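Local coordinates for protein digeranylgeranylglycerophospholipid reductase (Sulfolobus acidocaldarius, PDB 4OPC) that reduces the geranylgeranyl chains of archaeal glycerophospholipids to saturated phytanyl chains, hydrogenating each isoprenoid double bond with the help of bound FAD, at residues A[126-131]-A[167-172]; A[190-195]-A[261-266]; A[329-334]-A[425-430]. All blocks are in the same frame, centred on the assembly; numbering follows the deposited sequence.

Overall arrangement
Three contacts of one chain show how chemistry follows place in a fold. Contact 1 lies at the surface, where the outermost strand of a small sheet meets a proline-rich loop through carbon atoms alone. Contact 2, partly buried, is a strand pairing at the border of the large sheet, held by backbone bonds with aliphatic side chains around them. Contact 3 is the most buried: helix and loop meet through an indole, a phenol and an amide whose polar atoms are bonded. No structural element is shared. Contacts 1 and 3 are closest, about 10 Å between nearest atoms; contact 2 lies across the chain's centre from both, about 45 Å away between centres.

Contact 1: residues A[126-131]-A[167-172]; sequences PIFEDG and KLPPEL
Phe128 and Pro126 meet the loop 167-172 from strand 121-129, the outermost strand of a four-stranded mixed sheet, and the loop answers with a type I beta turn running from Pro169 to Leu172. Strand alternation explains the pattern: Pro126 and Phe128 face the loop, whereas Ile127 between them turns to strand 145-150. Phe128 has CG anti to the backbone N (chi1 -174°), which places the root of the ring toward the loop. Pro169 lies over one face in a CH-pi contact, its CD 4.2 Å from the centroid of the Phe128 ring and 14° off the normal, displaced toward the rim. Leu172 comes tip to tip with the ring, CD1 standing 3.7 Å from Phe128 CZ. The turn that brings these two loop residues together is closed by Leu172 N bonding to Pro169 O at 3.1 Å. Leu168, the buried member of the group, crosses the Phe128 side chain at about a right angle and also touches Val133 on the adjoining strand 132-140. Lys167 lends only the root of its chain, CB lying 3.7 Å from Pro126 CD; its extended chain leads away, and NZ bonds to Met124 O. One methyl links both strand residues: Leu168 CD2 sits 3.8 Å from Phe128 CD1 and 3.6 Å from Pro126 CB.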
loop_
_atom_site.group_PDB
_atom_site.type_symbol
_atom_site.label_atom_id
_atom_site.label_comp_id
_atom_site.label_asym_id
_atom_site.label_seq_id
_atom_site.Cartn_x
_atom_site.Cartn_y
_atom_site.Cartn_z
ATOM N N PRO A 126 7.861 -16.071 -16.510
ATOM C CA PRO A 126 7.346 -17.229 -15.776
ATOM C C PRO A 126 7.622 -18.539 -16.488
ATOM O O PRO A 126 7.699 -18.601 -17.719
ATOM C CB PRO A 126 5.829 -16.995 -15.758
ATOM C CG PRO A 126 5.670 -15.531 -16.003
ATOM C CD PRO A 126 6.783 -15.158 -16.927
ATOM N N ILE A 127 7.793 -19.589 -15.696
ATOM C CA ILE A 127 7.629 -20.938 -16.210
ATOM C C ILE A 127 6.171 -21.264 -15.936
ATOM O O ILE A 127 5.732 -21.237 -14.785
ATOM C CB ILE A 127 8.530 -21.956 -15.491
ATOM C CG1 ILE A 127 9.999 -21.544 -15.616
ATOM C CG2 ILE A 127 8.307 -23.365 -16.057
ATOM C CD1 ILE A 127 10.908 -22.339 -14.726
ATOM N N PHE A 128 5.406 -21.518 -16.992
ATOM C CA PHE A 128 3.977 -21.757 -16.848
ATOM C C PHE A 128 3.613 -22.980 -17.662
ATOM O O PHE A 128 3.792 -23.000 -18.880
ATOM C CB PHE A 128 3.175 -20.551 -17.331
ATOM C CG PHE A 128 1.701 -20.667 -17.075
ATOM C CD1 PHE A 128 1.189 -20.462 -15.803
ATOM C CD2 PHE A 128 0.829 -20.983 -18.100
ATOM C CE1 PHE A 128 -0.171 -20.580 -15.556
ATOM C CE2 PHE A 128 -0.535 -21.096 -17.857
ATOM C CZ PHE A 128 -1.028 -20.893 -16.584
ATOM N N GLU A 129 3.134 -24.020 -16.992
ATOM C CA GLU A 129 2.874 -25.274 -17.673
ATOM C C GLU A 129 1.688 -25.976 -17.030
ATOM O O GLU A 129 1.529 -25.959 -15.808
ATOM C CB GLU A 129 4.147 -26.135 -17.685
ATOM C CG GLU A 129 4.096 -27.443 -16.933
ATOM C CD GLU A 129 5.485 -28.023 -16.706
ATOM O OE1 GLU A 129 6.480 -27.312 -16.973
ATOM O OE2 GLU A 129 5.582 -29.186 -16.256
ATOM N N ASP A 130 0.836 -26.552 -17.869
ATOM C CA ASP A 130 -0.360 -27.259 -17.405
ATOM C C ASP A 130 -1.174 -26.431 -16.404
ATOM O O ASP A 130 -1.692 -26.956 -15.419
ATOM C CB ASP A 130 0.018 -28.616 -16.809
ATOM C CG ASP A 130 0.667 -29.532 -17.823
ATOM O OD1 ASP A 130 0.339 -29.416 -19.022
ATOM O OD2 ASP A 130 1.503 -30.367 -17.426
ATOM N N GLY A 131 -1.276 -25.128 -16.660
ATOM C CA GLY A 131 -2.109 -24.255 -15.855
ATOM C C GLY A 131 -1.480 -23.754 -14.569
ATOM O O GLY A 131 -2.125 -23.039 -13.810
ATOM N N LYS A 167 3.039 -11.115 -17.165
ATOM C CA LYS A 167 3.518 -11.933 -18.280
ATOM C C LYS A 167 2.822 -13.280 -18.356
ATOM O O LYS A 167 3.148 -14.102 -19.219
ATOM C CB LYS A 167 5.038 -12.097 -18.199
ATOM C CG LYS A 167 5.763 -10.769 -18.387
ATOM C CD LYS A 167 7.271 -10.912 -18.396
ATOM C CE LYS A 167 7.929 -9.550 -18.510
ATOM N NZ LYS A 167 9.409 -9.655 -18.694
ATOM N N LEU A 168 1.862 -13.505 -17.463
ATOM C CA LEU A 168 1.072 -14.728 -17.483
ATOM C C LEU A 168 -0.116 -14.563 -18.447
ATOM O O LEU A 168 -0.433 -13.442 -18.849
ATOM C CB LEU A 168 0.595 -15.046 -16.064
ATOM C CG LEU A 168 1.712 -15.437 -15.101
ATOM C CD1 LEU A 168 1.197 -15.469 -13.667
ATOM C CD2 LEU A 168 2.280 -16.788 -15.504
ATOM N N PRO A 169 -0.764 -15.677 -18.831
ATOM C CA PRO A 169 -1.892 -15.592 -19.769
ATOM C C PRO A 169 -2.973 -14.655 -19.256
ATOM O O PRO A 169 -3.354 -14.754 -18.090
ATOM C CB PRO A 169 -2.403 -17.030 -19.814
ATOM C CG PRO A 169 -1.178 -17.846 -19.574
ATOM C CD PRO A 169 -0.377 -17.074 -18.567
ATOM N N PRO A 170 -3.461 -13.743 -20.114
ATOM C CA PRO A 170 -4.337 -12.656 -19.661
ATOM C C PRO A 170 -5.696 -13.116 -19.136
ATOM O O PRO A 170 -6.335 -12.367 -18.401
ATOM C CB PRO A 170 -4.504 -11.789 -20.915
ATOM C CG PRO A 170 -4.227 -12.706 -22.047
ATOM C CD PRO A 170 -3.169 -13.652 -21.555
ATOM N N GLU A 171 -6.121 -14.325 -19.487
ATOM C CA GLU A 171 -7.405 -14.829 -19.013
ATOM C C GLU A 171 -7.394 -15.190 -17.519
ATOM O O GLU A 171 -8.454 -15.328 -16.909
ATOM C CB GLU A 171 -7.876 -16.020 -19.855
ATOM C CG GLU A 171 -7.057 -17.289 -19.697
ATOM C CD GLU A 171 -5.886 -17.368 -20.663
ATOM O OE1 GLU A 171 -5.495 -16.325 -21.231
ATOM O OE2 GLU A 171 -5.356 -18.485 -20.855
ATOM N N LEU A 172 -6.206 -15.327 -16.930
ATOM C CA LEU A 172 -6.098 -15.704 -15.525
ATOM C C LEU A 172 -6.368 -14.517 -14.608
ATOM O O LEU A 172 -5.877 -13.420 -14.852
ATOM C CB LEU A 172 -4.715 -16.262 -15.218
ATOM C CG LEU A 172 -4.255 -17.412 -16.104
ATOM C CD1 LEU A 172 -2.927 -17.897 -15.589
ATOM C CD2 LEU A 172 -5.294 -18.529 -16.109
#

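Contact 2: residues A[190-195]-A[261-266]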
loop_
_atom_site.group_PDB
_atom_site.type_symbol
_atom_site.label_atom_id
_atom_site.label_comp_id
_atom_site.label_asym_id
_atom_site.label_seq_id
_atom_site.Cartn_x
_atom_site.Cartn_y
_atom_site.Cartn_z
ATOM N N VAL A 190 13.877 14.484 0.665
ATOM C CA VAL A 190 14.273 14.635 2.055
ATOM C C VAL A 190 15.254 15.797 2.131
ATOM O O VAL A 190 16.264 15.807 1.425
ATOM C CB VAL A 190 14.883 13.348 2.640
ATOM C CG1 VAL A 190 15.472 13.624 4.018
ATOM C CG2 VAL A 190 13.827 12.267 2.719
ATOM N N LEU A 191 14.935 16.780 2.972
ATOM C CA LEU A 191 15.722 18.001 3.087
ATOM C C LEU A 191 16.015 18.345 4.538
ATOM O O LEU A 191 15.244 18.011 5.436
ATOM C CB LEU A 191 14.953 19.166 2.453
ATOM C CG LEU A 191 14.684 19.057 0.951
ATOM C CD1 LEU A 191 13.253 19.434 0.654
ATOM C CD2 LEU A 191 15.637 19.952 0.177
ATOM N N LEU A 192 17.136 19.030 4.760
ATOM C CA LEU A 192 17.416 19.638 6.056
ATOM C C LEU A 192 16.618 20.931 6.193
ATOM O O LEU A 192 16.272 21.561 5.192
ATOM C CB LEU A 192 18.910 19.938 6.194
ATOM C CG LEU A 192 19.828 18.729 6.014
ATOM C CD1 LEU A 192 21.289 19.086 6.272
ATOM C CD2 LEU A 192 19.385 17.592 6.919
ATOM N N THR A 193 16.304 21.317 7.428
ATOM C CA THR A 193 15.551 22.546 7.683
ATOM C C THR A 193 16.413 23.593 8.390
ATOM O O THR A 193 17.376 23.256 9.082
ATOM C CB THR A 193 14.294 22.288 8.533
ATOM O OG1 THR A 193 14.683 21.859 9.846
ATOM C CG2 THR A 193 13.428 21.215 7.887
ATOM N N LYS A 194 16.052 24.862 8.214
ATOM C CA LYS A 194 16.822 25.974 8.772
ATOM C C LYS A 194 16.373 26.303 10.187
ATOM O O LYS A 194 17.108 26.912 10.962
ATOM C CB LYS A 194 16.662 27.219 7.903
ATOM C CG LYS A 194 16.858 27.002 6.417
ATOM C CD LYS A 194 16.678 28.323 5.677
ATOM C CE LYS A 194 16.374 28.117 4.202
ATOM N NZ LYS A 194 16.124 29.415 3.515
ATOM N N GLU A 195 15.146 25.913 10.503
ATOM C CA GLU A 195 14.550 26.171 11.801
ATOM C C GLU A 195 14.094 24.836 12.383
ATOM O O GLU A 195 13.700 23.933 11.635
ATOM C CB GLU A 195 13.359 27.117 11.638
ATOM C CG GLU A 195 13.114 28.046 12.814
ATOM C CD GLU A 195 12.231 29.227 12.445
ATOM O OE1 GLU A 195 12.124 29.534 11.239
ATOM O OE2 GLU A 195 11.640 29.849 13.353
ATOM N N LYS A 261 20.380 21.640 0.584
ATOM C CA LYS A 261 20.776 20.473 1.371
ATOM C C LYS A 261 19.769 19.330 1.251
ATOM O O LYS A 261 19.082 18.944 2.201
ATOM C CB LYS A 261 21.049 20.846 2.826
ATOM C CG LYS A 261 22.196 21.842 2.982
ATOM C CD LYS A 261 23.419 21.408 2.173
ATOM C CE LYS A 261 24.605 22.352 2.363
ATOM N NZ LYS A 261 24.362 23.724 1.845
ATOM N N LEU A 262 19.707 18.793 0.051
ATOM C CA LEU A 262 18.832 17.677 -0.251
ATOM C C LEU A 262 19.560 16.330 -0.041
ATOM O O LEU A 262 20.722 16.169 -0.441
ATOM C CB LEU A 262 18.343 17.838 -1.682
ATOM C CG LEU A 262 17.340 16.832 -2.228
ATOM C CD1 LEU A 262 16.386 17.535 -3.180
ATOM C CD2 LEU A 262 18.068 15.702 -2.933
ATOM N N LEU A 263 18.892 15.376 0.606
ATOM C CA LEU A 263 19.480 14.054 0.856
ATOM C C LEU A 263 18.995 12.987 -0.128
ATOM O O LEU A 263 19.722 12.040 -0.425
ATOM C CB LEU A 263 19.219 13.579 2.293
ATOM C CG LEU A 263 19.984 14.214 3.466
ATOM C CD1 LEU A 263 19.369 15.516 3.898
ATOM C CD2 LEU A 263 20.039 13.243 4.636
ATOM N N VAL A 264 17.769 13.132 -0.620
ATOM C CA VAL A 264 17.206 12.179 -1.568
ATOM C C VAL A 264 16.018 12.815 -2.290
ATOM O O VAL A 264 15.375 13.719 -1.761
ATOM C CB VAL A 264 16.760 10.875 -0.853
ATOM C CG1 VAL A 264 15.407 11.048 -0.202
ATOM C CG2 VAL A 264 16.738 9.690 -1.819
ATOM N N LYS A 265 15.735 12.355 -3.502
ATOM C CA LYS A 265 14.592 12.842 -4.265
ATOM C C LYS A 265 14.111 11.779 -5.247
ATOM O O LYS A 265 14.912 11.008 -5.807
ATOM C CB LYS A 265 14.962 14.123 -5.011
ATOM C CG LYS A 265 16.081 13.918 -6.013
ATOM C CD LYS A 265 16.633 15.228 -6.546
ATOM C CE LYS A 265 15.582 16.015 -7.301
ATOM N NZ LYS A 265 16.208 17.164 -8.032
ATOM N N GLY A 266 12.800 11.722 -5.459
ATOM C CA GLY A 266 12.262 10.762 -6.398
ATOM C C GLY A 266 10.794 10.493 -6.207
ATOM O O GLY A 266 10.223 10.802 -5.167
#
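Val190 and Val264 form the tight part of this antiparallel strand pairing, with Val190 CG2 only 3.5 Å from Val264 CG1. That methyl of Val264 occupies the crowded position between its backbone N and carbonyl carbon (chi1 81°), which turns it onto the buried Val190. Three backbone bonds tie the strands. Leu263 N reaches Val190 O at 2.8 Å; Val190 N bonds to Val264 O, and Leu192 N to Lys261 O. On the sheet face of Leu191 and Leu262, a non-hydrogen-bonded pair, packing is less close: Leu191 CD2 lies 3.9 Å from Leu262 CB, while Leu191 itself is buried against Val229 of strand 226-234. The solvent side belongs to Leu263 and Lys261, both exposed. The side chains of Leu263 and Leu192 cross at about a right angle, Leu263 CD1 lying 3.7 Å from Leu192 CD2, and Lys261 offers its CB to Leu192 CD1. Leu263 and Val264 together stand opposite Val190, and Leu263 has near-helical backbone angles (-100/-30°). This is a classic beta bulge, set in the border strand of the large mixed sheet of the catalytic domain.

Contact 3: residues A[329-334]-A[425-430]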
loop_
_atom_site.group_PDB
_atom_site.type_symbol
_atom_site.label_atom_id
_atom_site.label_comp_id
_atom_site.label_asym_id
_atom_site.label_seq_id
_atom_site.Cartn_x
_atom_site.Cartn_y
_atom_site.Cartn_z
ATOM N N GLY A 329 -5.592 -24.651 -3.012
ATOM C CA GLY A 329 -4.593 -24.974 -2.011
ATOM C C GLY A 329 -3.943 -23.761 -1.372
ATOM O O GLY A 329 -3.472 -23.836 -0.235
ATOM N N LEU A 330 -3.920 -22.651 -2.103
ATOM C CA LEU A 330 -3.298 -21.421 -1.634
ATOM C C LEU A 330 -4.342 -20.374 -1.230
ATOM O O LEU A 330 -3.993 -19.256 -0.859
ATOM C CB LEU A 330 -2.390 -20.863 -2.737
ATOM C CG LEU A 330 -1.146 -21.713 -3.028
ATOM C CD1 LEU A 330 -0.471 -21.256 -4.299
ATOM C CD2 LEU A 330 -0.161 -21.668 -1.874
ATOM N N TRP A 331 -5.614 -20.753 -1.285
ATOM C CA TRP A 331 -6.726 -19.806 -1.132
ATOM C C TRP A 331 -6.760 -19.110 0.226
ATOM O O TRP A 331 -7.325 -18.020 0.350
ATOM C CB TRP A 331 -8.049 -20.527 -1.387
ATOM C CG TRP A 331 -9.158 -19.630 -1.855
ATOM C CD1 TRP A 331 -10.287 -19.291 -1.167
ATOM C CD2 TRP A 331 -9.236 -18.951 -3.116
ATOM N NE1 TRP A 331 -11.068 -18.454 -1.925
ATOM C CE2 TRP A 331 -10.446 -18.233 -3.126
ATOM C CE3 TRP A 331 -8.410 -18.900 -4.244
ATOM C CZ2 TRP A 331 -10.839 -17.450 -4.216
ATOM C CZ3 TRP A 331 -8.802 -18.128 -5.326
ATOM C CH2 TRP A 331 -10.003 -17.411 -5.301
ATOM N N ASP A 332 -6.157 -19.730 1.237
ATOM C CA ASP A 332 -6.088 -19.117 2.564
ATOM C C ASP A 332 -5.382 -17.771 2.532
ATOM O O ASP A 332 -5.568 -16.945 3.425
ATOM C CB ASP A 332 -5.381 -20.036 3.560
ATOM C CG ASP A 332 -6.286 -21.122 4.094
ATOM O OD1 ASP A 332 -7.518 -21.017 3.914
ATOM O OD2 ASP A 332 -5.762 -22.072 4.706
ATOM N N MET A 333 -4.567 -17.552 1.506
ATOM C CA MET A 333 -3.935 -16.250 1.312
ATOM C C MET A 333 -5.015 -15.175 1.274
ATOM O O MET A 333 -4.920 -14.149 1.957
ATOM C CB MET A 333 -3.143 -16.214 0.005
ATOM C CG MET A 333 -2.688 -14.816 -0.393
ATOM S SD MET A 333 -1.491 -14.152 0.786
ATOM C CE MET A 333 -1.527 -12.413 0.372
ATOM N N ASN A 334 -6.045 -15.428 0.477
ATOM C CA ASN A 334 -7.143 -14.483 0.319
ATOM C C ASN A 334 -7.932 -14.336 1.606
ATOM O O ASN A 334 -8.235 -13.224 2.026
ATOM C CB ASN A 334 -8.084 -14.945 -0.782
ATOM C CG ASN A 334 -7.489 -14.797 -2.158
ATOM O OD1 ASN A 334 -6.877 -13.783 -2.467
ATOM N ND2 ASN A 334 -7.676 -15.806 -2.994
ATOM N N LEU A 425 -16.568 -9.496 3.694
ATOM C CA LEU A 425 -16.702 -10.416 4.825
ATOM C C LEU A 425 -17.291 -11.756 4.377
ATOM O O LEU A 425 -17.173 -12.767 5.074
ATOM C CB LEU A 425 -17.532 -9.790 5.950
ATOM C CG LEU A 425 -16.900 -8.530 6.555
ATOM C CD1 LEU A 425 -17.734 -7.980 7.701
ATOM C CD2 LEU A 425 -15.471 -8.799 7.007
ATOM N N ASN A 426 -17.902 -11.764 3.198
ATOM C CA ASN A 426 -18.381 -12.997 2.579
ATOM C C ASN A 426 -17.545 -13.369 1.356
ATOM O O ASN A 426 -18.069 -13.851 0.350
ATOM C CB ASN A 426 -19.855 -12.869 2.198
ATOM C CG ASN A 426 -20.758 -12.759 3.408
ATOM O OD1 ASN A 426 -20.955 -13.730 4.139
ATOM N ND2 ASN A 426 -21.313 -11.573 3.628
ATOM N N TYR A 427 -16.239 -13.137 1.451
ATOM C CA TYR A 427 -15.317 -13.496 0.388
ATOM C C TYR A 427 -15.492 -14.977 0.022
ATOM O O TYR A 427 -15.668 -15.813 0.905
ATOM C CB TYR A 427 -13.874 -13.210 0.830
ATOM C CG TYR A 427 -12.899 -13.376 -0.309
ATOM C CD1 TYR A 427 -12.608 -12.312 -1.161
ATOM C CD2 TYR A 427 -12.311 -14.611 -0.568
ATOM C CE1 TYR A 427 -11.743 -12.472 -2.233
ATOM C CE2 TYR A 427 -11.456 -14.781 -1.633
ATOM C CZ TYR A 427 -11.168 -13.714 -2.458
ATOM O OH TYR A 427 -10.312 -13.896 -3.513
ATOM N N PRO A 428 -15.445 -15.301 -1.286
ATOM C CA PRO A 428 -15.659 -16.670 -1.771
ATOM C C PRO A 428 -14.759 -17.674 -1.069
ATOM O O PRO A 428 -13.566 -17.422 -0.931
ATOM C CB PRO A 428 -15.245 -16.600 -3.242
ATOM C CG PRO A 428 -15.327 -15.190 -3.620
ATOM C CD PRO A 428 -15.211 -14.347 -2.384
ATOM N N ARG A 429 -15.314 -18.801 -0.643
ATOM C CA ARG A 429 -14.531 -19.792 0.083
ATOM C C ARG A 429 -13.707 -20.676 -0.846
ATOM O O ARG A 429 -12.842 -21.416 -0.394
ATOM C CB ARG A 429 -15.436 -20.648 0.970
ATOM C CG ARG A 429 -16.243 -19.853 1.983
ATOM C CD ARG A 429 -15.350 -18.943 2.813
ATOM N NE ARG A 429 -14.278 -19.682 3.472
ATOM C CZ ARG A 429 -13.567 -19.220 4.498
ATOM N NH1 ARG A 429 -13.819 -18.015 4.994
ATOM N NH2 ARG A 429 -12.611 -19.970 5.033
ATOM N N SER A 430 -13.984 -20.597 -2.142
ATOM C CA SER A 430 -13.240 -21.366 -3.128
ATOM C C SER A 430 -13.180 -20.582 -4.439
ATOM O O SER A 430 -13.967 -19.668 -4.646
ATOM C CB SER A 430 -13.899 -22.726 -3.348
ATOM O OG SER A 430 -14.965 -22.614 -4.266
#
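Trp331 donates the one hydrogen bond between the two segments, from NE1 to Pro428 O at 2.9 Å and almost straight (174°). It joins the beginning of helix 332-357 to the loop that connects helices 410-425 and 434-452. Trp331 has CG anti to the backbone N (chi1 -154°), which starts the indole toward that loop. The acceptor lies in the indole plane, yet the N-H reaches Pro428 O from 39° above its carbonyl plane.

Backbone and amide groups also approach the same indole from both faces. Ser430 C stands 3.7 Å above the Trp331 ring plane, toward the rim, and Asn334 ND2 lies over the opposite face, also near the rim. Arg429 O comes within 3.4 Å of Trp331 CD1, beside the bonded nitrogen.

Among the aromatic and apolar contacts, Tyr427 crosses Trp331 obliquely, with Tyr427 CE2 lying 3.8 Å from Trp331 CZ2. Asn334 presses its CB to 3.5 Å from the same Tyr427 CE2. Pro428 and Tyr427 both also touch Trp437 of helix 434-452, Tyr427 with its ring edge-to-face.

One close polar pair does not bond: Asn334 ND2 and Tyr427 OH are 3.3 Å apart at a poor angle. Each has a better partner in the nearby loop, Thr278 OG1 for the amide nitrogen and Tyr277 O for the hydroxyl, while Asn334 OD1 accepts from Met279 N. The chemistry thus implies a buried junction of three chain segments in which the indole, the amide and the phenol fill space with carbon while their polar atoms find partners chiefly in backbone groups.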